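Local coordinates for protein beta-agarase D (Zobellia galactanivorans, PDB 4ASM) that hydrolyses the beta-1,4 linkages of agarose at random with retention of anomeric configuration, through the family 16 glycoside hydrolase catalytic domain described here, at residues Phe39-Val45 with Met80-Ala85; Gly89-Ala95 with Asn349-Asp354. One frame throughout, in Å; residues are numbered along the deposited sequence.

Contact 1 of 2, residues Phe39-Val45 with Met80-Ala85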
ATOM      1  N   PHE A  39     -20.241  -8.625  -9.380  1.00 12.25           N
ATOM      2  CA  PHE A  39     -20.749  -7.940  -8.213  1.00 11.43           C
ATOM      3  C   PHE A  39     -21.131  -6.545  -8.690  1.00 11.63           C
ATOM      4  O   PHE A  39     -20.258  -5.747  -9.051  1.00 11.50           O
ATOM      5  CB  PHE A  39     -19.706  -7.872  -7.087  1.00 11.03           C
ATOM      6  CG  PHE A  39     -20.083  -6.915  -5.983  1.00 10.26           C
ATOM      7  CD1 PHE A  39     -21.285  -7.055  -5.301  1.00 10.34           C
ATOM      8  CD2 PHE A  39     -19.238  -5.863  -5.637  1.00  8.01           C
ATOM      9  CE1 PHE A  39     -21.656  -6.165  -4.301  1.00  7.59           C
ATOM     10  CE2 PHE A  39     -19.597  -4.950  -4.649  1.00  8.24           C
ATOM     11  CZ  PHE A  39     -20.814  -5.106  -3.965  1.00 10.49           C
ATOM     12  N   ASN A  40     -22.429  -6.260  -8.746  1.00 12.22           N
ATOM     13  CA  ASN A  40     -22.874  -4.940  -9.162  1.00 12.58           C
ATOM     14  C   ASN A  40     -22.778  -3.957  -8.000  1.00 11.93           C
ATOM     15  O   ASN A  40     -23.068  -4.319  -6.855  1.00 11.67           O
ATOM     16  CB  ASN A  40     -24.293  -4.962  -9.754  1.00 14.39           C
ATOM     17  CG  ASN A  40     -24.341  -5.604 -11.131  1.00 16.94           C
ATOM     18  OD1 ASN A  40     -24.753  -6.756 -11.255  1.00 24.62           O
ATOM     19  ND2 ASN A  40     -23.912  -4.872 -12.168  1.00 19.13           N
ATOM     20  N   PRO A  41     -22.369  -2.712  -8.291  1.00 10.82           N
ATOM     21  CA  PRO A  41     -22.140  -1.766  -7.217  1.00 10.60           C
ATOM     22  C   PRO A  41     -23.437  -1.425  -6.493  1.00 11.07           C
ATOM     23  O   PRO A  41     -24.518  -1.424  -7.108  1.00 11.19           O
ATOM     24  CB  PRO A  41     -21.600  -0.521  -7.948  1.00 10.37           C
ATOM     25  CG  PRO A  41     -22.093  -0.657  -9.358  1.00 11.16           C
ATOM     26  CD  PRO A  41     -22.082  -2.117  -9.613  1.00 10.58           C
ATOM     27  N   THR A  42     -23.329  -1.142  -5.203  1.00 10.58           N
ATOM     28  CA  THR A  42     -24.478  -0.823  -4.357  1.00 10.78           C
ATOM     29  C   THR A  42     -24.076   0.164  -3.267  1.00 10.71           C
ATOM     30  O   THR A  42     -22.933   0.109  -2.784  1.00 11.27           O
ATOM     31  CB  THR A  42     -25.081  -2.115  -3.718  1.00 10.48           C
ATOM     32  OG1 THR A  42     -26.124  -1.763  -2.804  1.00 11.67           O
ATOM     33  CG2 THR A  42     -24.010  -2.908  -2.965  1.00 10.15           C
ATOM     34  N   ASN A  43     -25.004   1.039  -2.879  1.00 11.57           N
ATOM     35  CA  ASN A  43     -24.848   1.964  -1.741  1.00 12.56           C
ATOM     36  C   ASN A  43     -24.848   1.233  -0.398  1.00 11.59           C
ATOM     37  O   ASN A  43     -24.429   1.786   0.610  1.00 12.17           O
ATOM     38  CB  ASN A  43     -26.003   2.991  -1.691  1.00 14.08           C
ATOM     39  CG  ASN A  43     -25.917   4.071  -2.770  1.00 16.76           C
ATOM     40  OD1 ASN A  43     -24.844   4.584  -3.086  1.00 18.52           O
ATOM     41  ND2 ASN A  43     -27.077   4.448  -3.315  1.00 21.19           N
ATOM     42  N   ASN A  44     -25.373   0.007  -0.370  1.00 11.48           N
ATOM     43  CA  ASN A  44     -25.439  -0.737   0.876  1.00 11.31           C
ATOM     44  C   ASN A  44     -24.089  -1.328   1.237  1.00 10.42           C
ATOM     45  O   ASN A  44     -23.311  -1.684   0.346  1.00 10.55           O
ATOM     46  CB  ASN A  44     -26.487  -1.843   0.795  1.00 12.21           C
ATOM     47  CG  ASN A  44     -27.861  -1.308   0.465  1.00 14.48           C
ATOM     48  OD1 ASN A  44     -28.277  -0.273   0.989  1.00 18.29           O
ATOM     49  ND2 ASN A  44     -28.555  -1.984  -0.443  1.00 17.53           N
ATOM     50  N   VAL A  45     -23.826  -1.435   2.534  1.00 10.50           N
ATOM     51  CA  VAL A  45     -22.653  -2.174   3.008  1.00 10.46           C
ATOM     52  C   VAL A  45     -22.973  -3.653   2.903  1.00 11.18           C
ATOM     53  O   VAL A  45     -23.900  -4.146   3.570  1.00 12.37           O
ATOM     54  CB  VAL A  45     -22.309  -1.847   4.473  1.00 10.39           C
ATOM     55  CG1 VAL A  45     -21.091  -2.675   4.915  1.00 10.15           C
ATOM     56  CG2 VAL A  45     -22.059  -0.370   4.629  1.00 10.22           C
ATOM     57  N   MET A  80     -16.868   5.546  -0.478  1.00  7.16           N
ATOM     58  CA  MET A  80     -18.265   5.344  -0.833  1.00  9.33           C
ATOM     59  C   MET A  80     -18.518   3.897  -1.237  1.00  8.13           C
ATOM     60  O   MET A  80     -17.791   3.318  -2.060  1.00  7.31           O
ATOM     61  CB  MET A  80     -18.674   6.285  -1.967  1.00 10.18           C
ATOM     62  CG  MET A  80     -20.183   6.483  -2.029  1.00 13.26           C
ATOM     63  SD  MET A  80     -20.622   7.695  -3.236  1.00 15.64           S
ATOM     64  CE  MET A  80     -22.375   7.489  -3.205  1.00 12.15           C
ATOM     65  N   GLN A  81     -19.564   3.309  -0.663  1.00  7.98           N
ATOM     66  CA  GLN A  81     -19.870   1.905  -0.898  1.00  7.92           C
ATOM     67  C   GLN A  81     -20.035   1.599  -2.378  1.00  7.38           C
ATOM     68  O   GLN A  81     -19.583   0.549  -2.847  1.00  7.35           O
ATOM     69  CB  GLN A  81     -21.129   1.481  -0.133  1.00  8.40           C
ATOM     70  CG  GLN A  81     -20.870   0.915   1.275  1.00  9.83           C
ATOM     71  CD  GLN A  81     -20.202   1.919   2.216  1.00  9.65           C
ATOM     72  OE1 GLN A  81     -20.863   2.776   2.801  1.00 11.54           O
ATOM     73  NE2 GLN A  81     -18.872   1.823   2.343  1.00  9.88           N
ATOM     74  N   ASN A  82     -20.695   2.499  -3.118  1.00  6.97           N
ATOM     75  CA  ASN A  82     -21.056   2.169  -4.504  1.00  7.15           C
ATOM     76  C   ASN A  82     -19.946   2.409  -5.532  1.00  7.41           C
ATOM     77  O   ASN A  82     -20.191   2.311  -6.740  1.00  8.31           O
ATOM     78  CB  ASN A  82     -22.378   2.833  -4.938  1.00  6.64           C
ATOM     79  CG  ASN A  82     -22.232   4.307  -5.201  1.00  9.15           C
ATOM     80  OD1 ASN A  82     -21.160   4.900  -5.000  1.00  8.92           O
ATOM     81  ND2 ASN A  82     -23.311   4.925  -5.661  1.00 11.50           N
ATOM     82  N   HIS A  83     -18.741   2.722  -5.045  1.00  6.30           N
ATOM     83  CA  HIS A  83     -17.562   2.890  -5.923  1.00  6.49           C
ATOM     84  C   HIS A  83     -16.697   1.625  -5.978  1.00  6.37           C
ATOM     85  O   HIS A  83     -15.485   1.689  -6.144  1.00  6.03           O
ATOM     86  CB  HIS A  83     -16.745   4.124  -5.487  1.00  6.16           C
ATOM     87  CG  HIS A  83     -17.326   5.419  -5.955  1.00  5.89           C
ATOM     88  ND1 HIS A  83     -18.684   5.681  -5.937  1.00  7.77           N
ATOM     89  CD2 HIS A  83     -16.740   6.494  -6.534  1.00  5.08           C
ATOM     90  CE1 HIS A  83     -18.898   6.883  -6.449  1.00  8.26           C
ATOM     91  NE2 HIS A  83     -17.737   7.398  -6.815  1.00  7.49           N
ATOM     92  N   VAL A  84     -17.357   0.471  -5.885  1.00  6.80           N
ATOM     93  CA  VAL A  84     -16.732  -0.846  -5.859  1.00  6.71           C
ATOM     94  C   VAL A  84     -17.618  -1.761  -6.686  1.00  7.42           C
ATOM     95  O   VAL A  84     -18.829  -1.779  -6.497  1.00  7.36           O
ATOM     96  CB  VAL A  84     -16.725  -1.425  -4.414  1.00  7.39           C
ATOM     97  CG1 VAL A  84     -16.203  -2.857  -4.414  1.00  6.51           C
ATOM     98  CG2 VAL A  84     -15.914  -0.535  -3.459  1.00  7.13           C
ATOM     99  N   ALA A  85     -17.015  -2.484  -7.623  1.00  7.03           N
ATOM    100  CA  ALA A  85     -17.755  -3.509  -8.380  1.00  7.63           C
ATOM    101  C   ALA A  85     -16.789  -4.605  -8.821  1.00  7.38           C
ATOM    102  O   ALA A  85     -15.566  -4.425  -8.812  1.00  7.00           O
ATOM    103  CB  ALA A  85     -18.419  -2.885  -9.593  1.00  7.25           C
TER
HETATM  104  O   HOH W   1     -20.525  -1.597  -4.251  1.00  8.10           O
HETATM  105  O   HOH W   2     -22.666   4.343  -1.897  1.00 14.65           O
HETATM  106  O   HOH W   3     -23.506   2.748   2.990  1.00 36.24           O
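P41 lays its ring against the 80-85 segment: CB meets the carbonyl oxygens of N82 and V84, and CD lies 3.7 Å from A85 CB. Beside it, F39 brings CE2 to within 4.0 Å of V84 CG1, which sits at the edge of the phenyl ring, in its plane; with CG anti to the backbone N, chi1 167° sets CE2 beside V84. At the other end V45 CG2 crosses the bent chain of Q81 at 3.8 Å from CG. Three waters bridge the polar atoms of the two segments. One accepts from T42 N (3.0 Å) and lies in donating reach of the O atoms of Q81 and V84; a second links N43 OD1 to N82 N; a third donates to N43 O and to Q81 OE1 (2.6 Å). Further out, T42 OG1 accepts from N44 N at 3.1 Å and so shapes the 42-44 bend, N58 O takes the hydrogen bond of Q81 NE2, and F48 stacks on F39. The site is a water-bridged surface packing of an ST turn at T42 against the type I beta turn M80-H83, whose segment belongs to the substrate-binding residues inferred by similarity.

Contact 2 of 2, residues Gly89-Ala95 with Asn349-Asp354. With CA (calcium ion), chain B.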
ATOM      1  N   GLY A  89     -13.864  -9.496 -15.364  1.00 10.04           N
ATOM      2  CA  GLY A  89     -12.669 -10.187 -14.893  1.00  9.07           C
ATOM      3  C   GLY A  89     -11.842  -9.412 -13.868  1.00  8.74           C
ATOM      4  O   GLY A  89     -10.810  -9.888 -13.431  1.00  8.84           O
ATOM      5  N   ASN A  90     -12.308  -8.230 -13.492  1.00  8.23           N
ATOM      6  CA  ASN A  90     -11.543  -7.374 -12.577  1.00  7.16           C
ATOM      7  C   ASN A  90     -12.387  -6.871 -11.427  1.00  6.36           C
ATOM      8  O   ASN A  90     -13.574  -6.567 -11.602  1.00  7.09           O
ATOM      9  CB  ASN A  90     -11.034  -6.110 -13.298  1.00  7.87           C
ATOM     10  CG  ASN A  90     -10.114  -6.403 -14.463  1.00  9.39           C
ATOM     11  OD1 ASN A  90      -9.013  -6.932 -14.291  1.00 11.20           O
ATOM     12  ND2 ASN A  90     -10.552  -6.017 -15.670  1.00 10.92           N
ATOM     13  N   LEU A  91     -11.748  -6.706 -10.265  1.00  6.12           N
ATOM     14  CA  LEU A  91     -12.250  -5.757  -9.282  1.00  5.57           C
ATOM     15  C   LEU A  91     -12.101  -4.341  -9.866  1.00  5.99           C
ATOM     16  O   LEU A  91     -11.031  -3.998 -10.394  1.00  6.50           O
ATOM     17  CB  LEU A  91     -11.428  -5.878  -7.994  1.00  5.03           C
ATOM     18  CG  LEU A  91     -11.654  -4.841  -6.895  1.00  5.35           C
ATOM     19  CD1 LEU A  91     -13.045  -4.970  -6.223  1.00  5.64           C
ATOM     20  CD2 LEU A  91     -10.524  -4.898  -5.867  1.00  5.53           C
ATOM     21  N   ASN A  92     -13.156  -3.538  -9.758  1.00  5.99           N
ATOM     22  CA  ASN A  92     -13.148  -2.145 -10.181  1.00  6.32           C
ATOM     23  C   ASN A  92     -13.325  -1.301  -8.924  1.00  6.29           C
ATOM     24  O   ASN A  92     -14.289  -1.494  -8.183  1.00  6.73           O
ATOM     25  CB  ASN A  92     -14.347  -1.839 -11.105  1.00  6.03           C
ATOM     26  CG  ASN A  92     -14.211  -2.429 -12.521  1.00  9.09           C
ATOM     27  OD1 ASN A  92     -14.254  -1.686 -13.498  1.00 10.81           O
ATOM     28  ND2 ASN A  92     -14.093  -3.751 -12.631  1.00 11.95           N
ATOM     29  N   ILE A  93     -12.388  -0.385  -8.669  1.00  5.79           N
ATOM     30  CA  ILE A  93     -12.543   0.591  -7.581  1.00  6.75           C
ATOM     31  C   ILE A  93     -12.222   1.943  -8.177  1.00  6.34           C
ATOM     32  O   ILE A  93     -11.120   2.146  -8.678  1.00  6.33           O
ATOM     33  CB  ILE A  93     -11.614   0.270  -6.385  1.00  6.49           C
ATOM     34  CG1 ILE A  93     -12.136  -0.970  -5.670  1.00  8.80           C
ATOM     35  CG2 ILE A  93     -11.598   1.432  -5.371  1.00  7.99           C
ATOM     36  CD1 ILE A  93     -11.295  -1.411  -4.470  1.00 10.21           C
ATOM     37  N   TRP A  94     -13.173   2.867  -8.142  1.00  5.89           N
ATOM     38  CA  TRP A  94     -12.967   4.133  -8.835  1.00  6.34           C
ATOM     39  C   TRP A  94     -13.193   5.342  -7.961  1.00  6.13           C
ATOM     40  O   TRP A  94     -13.570   5.226  -6.793  1.00  7.00           O
ATOM     41  CB  TRP A  94     -13.838   4.204 -10.096  1.00  6.34           C
ATOM     42  CG  TRP A  94     -15.308   4.195  -9.881  1.00  7.58           C
ATOM     43  CD1 TRP A  94     -16.129   5.284  -9.842  1.00  8.66           C
ATOM     44  CD2 TRP A  94     -16.145   3.046  -9.725  1.00  7.80           C
ATOM     45  NE1 TRP A  94     -17.443   4.887  -9.676  1.00  8.98           N
ATOM     46  CE2 TRP A  94     -17.476   3.517  -9.595  1.00  8.26           C
ATOM     47  CE3 TRP A  94     -15.905   1.661  -9.691  1.00  7.94           C
ATOM     48  CZ2 TRP A  94     -18.558   2.656  -9.408  1.00  7.99           C
ATOM     49  CZ3 TRP A  94     -16.996   0.799  -9.494  1.00  8.01           C
ATOM     50  CH2 TRP A  94     -18.303   1.310  -9.365  1.00  8.16           C
ATOM     51  N   ALA A  95     -12.929   6.502  -8.556  1.00  6.03           N
ATOM     52  CA  ALA A  95     -13.123   7.780  -7.910  1.00  6.45           C
ATOM     53  C   ALA A  95     -14.022   8.643  -8.771  1.00  7.18           C
ATOM     54  O   ALA A  95     -14.045   8.486 -10.001  1.00  7.43           O
ATOM     55  CB  ALA A  95     -11.772   8.453  -7.731  1.00  7.11           C
ATOM     56  N   ASN A 349      -9.611   6.877 -14.040  1.00  9.15           N
ATOM     57  CA  ASN A 349      -9.960   7.012 -12.638  1.00  9.64           C
ATOM     58  C   ASN A 349     -10.542   5.767 -12.004  1.00  8.68           C
ATOM     59  O   ASN A 349     -11.246   5.854 -10.995  1.00  8.67           O
ATOM     60  CB  ASN A 349     -10.914   8.179 -12.474  1.00 10.70           C
ATOM     61  CG  ASN A 349     -10.248   9.481 -12.824  1.00 12.90           C
ATOM     62  OD1 ASN A 349      -9.368   9.931 -12.088  1.00 19.18           O
ATOM     63  ND2 ASN A 349     -10.604  10.050 -13.964  1.00 14.57           N
ATOM     64  N   ASN A 350     -10.213   4.618 -12.590  1.00  8.25           N
ATOM     65  CA  ASN A 350     -10.773   3.336 -12.187  1.00  7.49           C
ATOM     66  C   ASN A 350      -9.665   2.309 -12.054  1.00  7.46           C
ATOM     67  O   ASN A 350      -9.077   1.868 -13.037  1.00  8.75           O
ATOM     68  CB  ASN A 350     -11.816   2.875 -13.208  1.00  7.72           C
ATOM     69  CG  ASN A 350     -12.546   1.628 -12.786  1.00  8.45           C
ATOM     70  OD1 ASN A 350     -12.608   1.282 -11.611  1.00 10.12           O
ATOM     71  ND2 ASN A 350     -13.136   0.942 -13.761  1.00  9.28           N
ATOM     72  N   LEU A 351      -9.391   1.930 -10.810  1.00  6.57           N
ATOM     73  CA  LEU A 351      -8.373   0.932 -10.507  1.00  6.35           C
ATOM     74  C   LEU A 351      -8.908  -0.452 -10.856  1.00  6.20           C
ATOM     75  O   LEU A 351      -9.988  -0.800 -10.420  1.00  6.95           O
ATOM     76  CB  LEU A 351      -8.033   1.024  -9.013  1.00  6.75           C
ATOM     77  CG  LEU A 351      -6.962   0.065  -8.505  1.00  5.59           C
ATOM     78  CD1 LEU A 351      -5.583   0.425  -9.015  1.00  6.30           C
ATOM     79  CD2 LEU A 351      -6.964   0.062  -6.980  1.00  6.82           C
ATOM     80  N   LEU A 352      -8.141  -1.240 -11.621  1.00  6.27           N
ATOM     81  CA  LEU A 352      -8.577  -2.594 -12.022  1.00  7.14           C
ATOM     82  C   LEU A 352      -7.648  -3.631 -11.443  1.00  6.89           C
ATOM     83  O   LEU A 352      -6.452  -3.626 -11.744  1.00  8.31           O
ATOM     84  CB  LEU A 352      -8.571  -2.734 -13.554  1.00  6.86           C
ATOM     85  CG  LEU A 352      -9.511  -1.823 -14.342  1.00  7.77           C
ATOM     86  CD1 LEU A 352      -9.384  -2.123 -15.822  1.00  8.86           C
ATOM     87  CD2 LEU A 352     -10.963  -1.953 -13.897  1.00  9.91           C
ATOM     88  N   VAL A 353      -8.183  -4.525 -10.607  1.00  6.54           N
ATOM     89  CA  VAL A 353      -7.390  -5.631 -10.088  1.00  6.06           C
ATOM     90  C   VAL A 353      -7.891  -6.936 -10.720  1.00  6.56           C
ATOM     91  O   VAL A 353      -9.019  -7.385 -10.499  1.00  6.91           O
ATOM     92  CB  VAL A 353      -7.409  -5.722  -8.543  1.00  5.97           C
ATOM     93  CG1 VAL A 353      -6.507  -6.856  -8.057  1.00  6.57           C
ATOM     94  CG2 VAL A 353      -6.985  -4.367  -7.899  1.00  5.59           C
ATOM     95  N   ASP A 354      -7.033  -7.530 -11.531  1.00  6.19           N
ATOM     96  CA  ASP A 354      -7.355  -8.783 -12.201  1.00  6.81           C
ATOM     97  C   ASP A 354      -7.463  -9.925 -11.197  1.00  7.18           C
ATOM     98  O   ASP A 354      -8.370 -10.766 -11.287  1.00  7.71           O
ATOM     99  CB  ASP A 354      -6.258  -9.041 -13.232  1.00  7.03           C
ATOM    100  CG  ASP A 354      -6.511 -10.261 -14.118  1.00  8.43           C
ATOM    101  OD1 ASP A 354      -7.639 -10.817 -14.143  1.00 10.06           O
ATOM    102  OD2 ASP A 354      -5.556 -10.655 -14.808  1.00 10.33           O
TER
HETATM  103 CA    CA B1359      -9.531 -11.856 -13.193  1.00  8.99          CA
HETATM  104  O   HOH W   4      -6.337  -5.547 -14.271  1.00 16.95           O
HETATM  105  O   HOH W   5      -9.816 -11.941 -15.601  1.00 13.14           O
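N350 reaches across to N92 by a side-chain amide bond, ND2 to OD1 at 2.9 Å and nearly straight (163°). The acceptor lies in the amide plane of N350, whereas the donor is tilted from the carbonyl plane of N92, the two amides being turned 39° apart. N350 extends with CG anti to its own N (chi1 -174°), which carries the amide over the neighbouring strand. N92 keeps CG beside its backbone N, and its ND2 gives a weak hydrogen bond to N90 O. W94 CG, set between N and the carbonyl carbon, leads the indole away from strand 350-354, leaving W94 CB to meet N349 O (3.2 Å) and N350 OD1 (3.5 Å). L352 lies alongside N92, with CD2 3.3 Å from OD1; its CD1 lies across the N90 amide, 4.1 Å from ND2. On the reverse face L91 and V353 run side by side, CB to CB 4.1 Å. The backbones pair antiparallel: L91 with V353 and I93 with L351 are hydrogen-bonded pairs, and A95 N extends the pairing to N349 O. At the end of the pair a calcium ion is held by G89 O and twice by D354, through O (2.5 Å) and OD1 (2.4 Å), with a water; D9, D34 and N36 complete the site. R138 of strand 133-140 forms a salt bridge with D354 OD2. In this GH16 jelly-roll beta-sandwich, strand 133-140 flanks 350-362, strands 84-87 and 112-125 pair with 90-96, and L91, I93 and L351 pack on I323 of strand 320-326.

How the contacts relate
Strand 84-87 joins the two contacts: its A85 O probably accepts from N92 N at 2.7 Å, on the strand that contact 2 pairs with 350-354. W94 of contact 2 packs its indole on the backbone of N82 and V84 and stacks on H83. Contact 1 lies at the surface, between a loop and a turn leading into strand 84-87, and relies on bridging waters and small apolar touches. Contact 2 is partly buried, two regular strands bound by backbone hydrogen bonds, with apolar side chains on one face, amides mixed with L352 and W94 on the other and a calcium ion at one end. The centres of contact 1 and contact 2 lie about 12 Å apart.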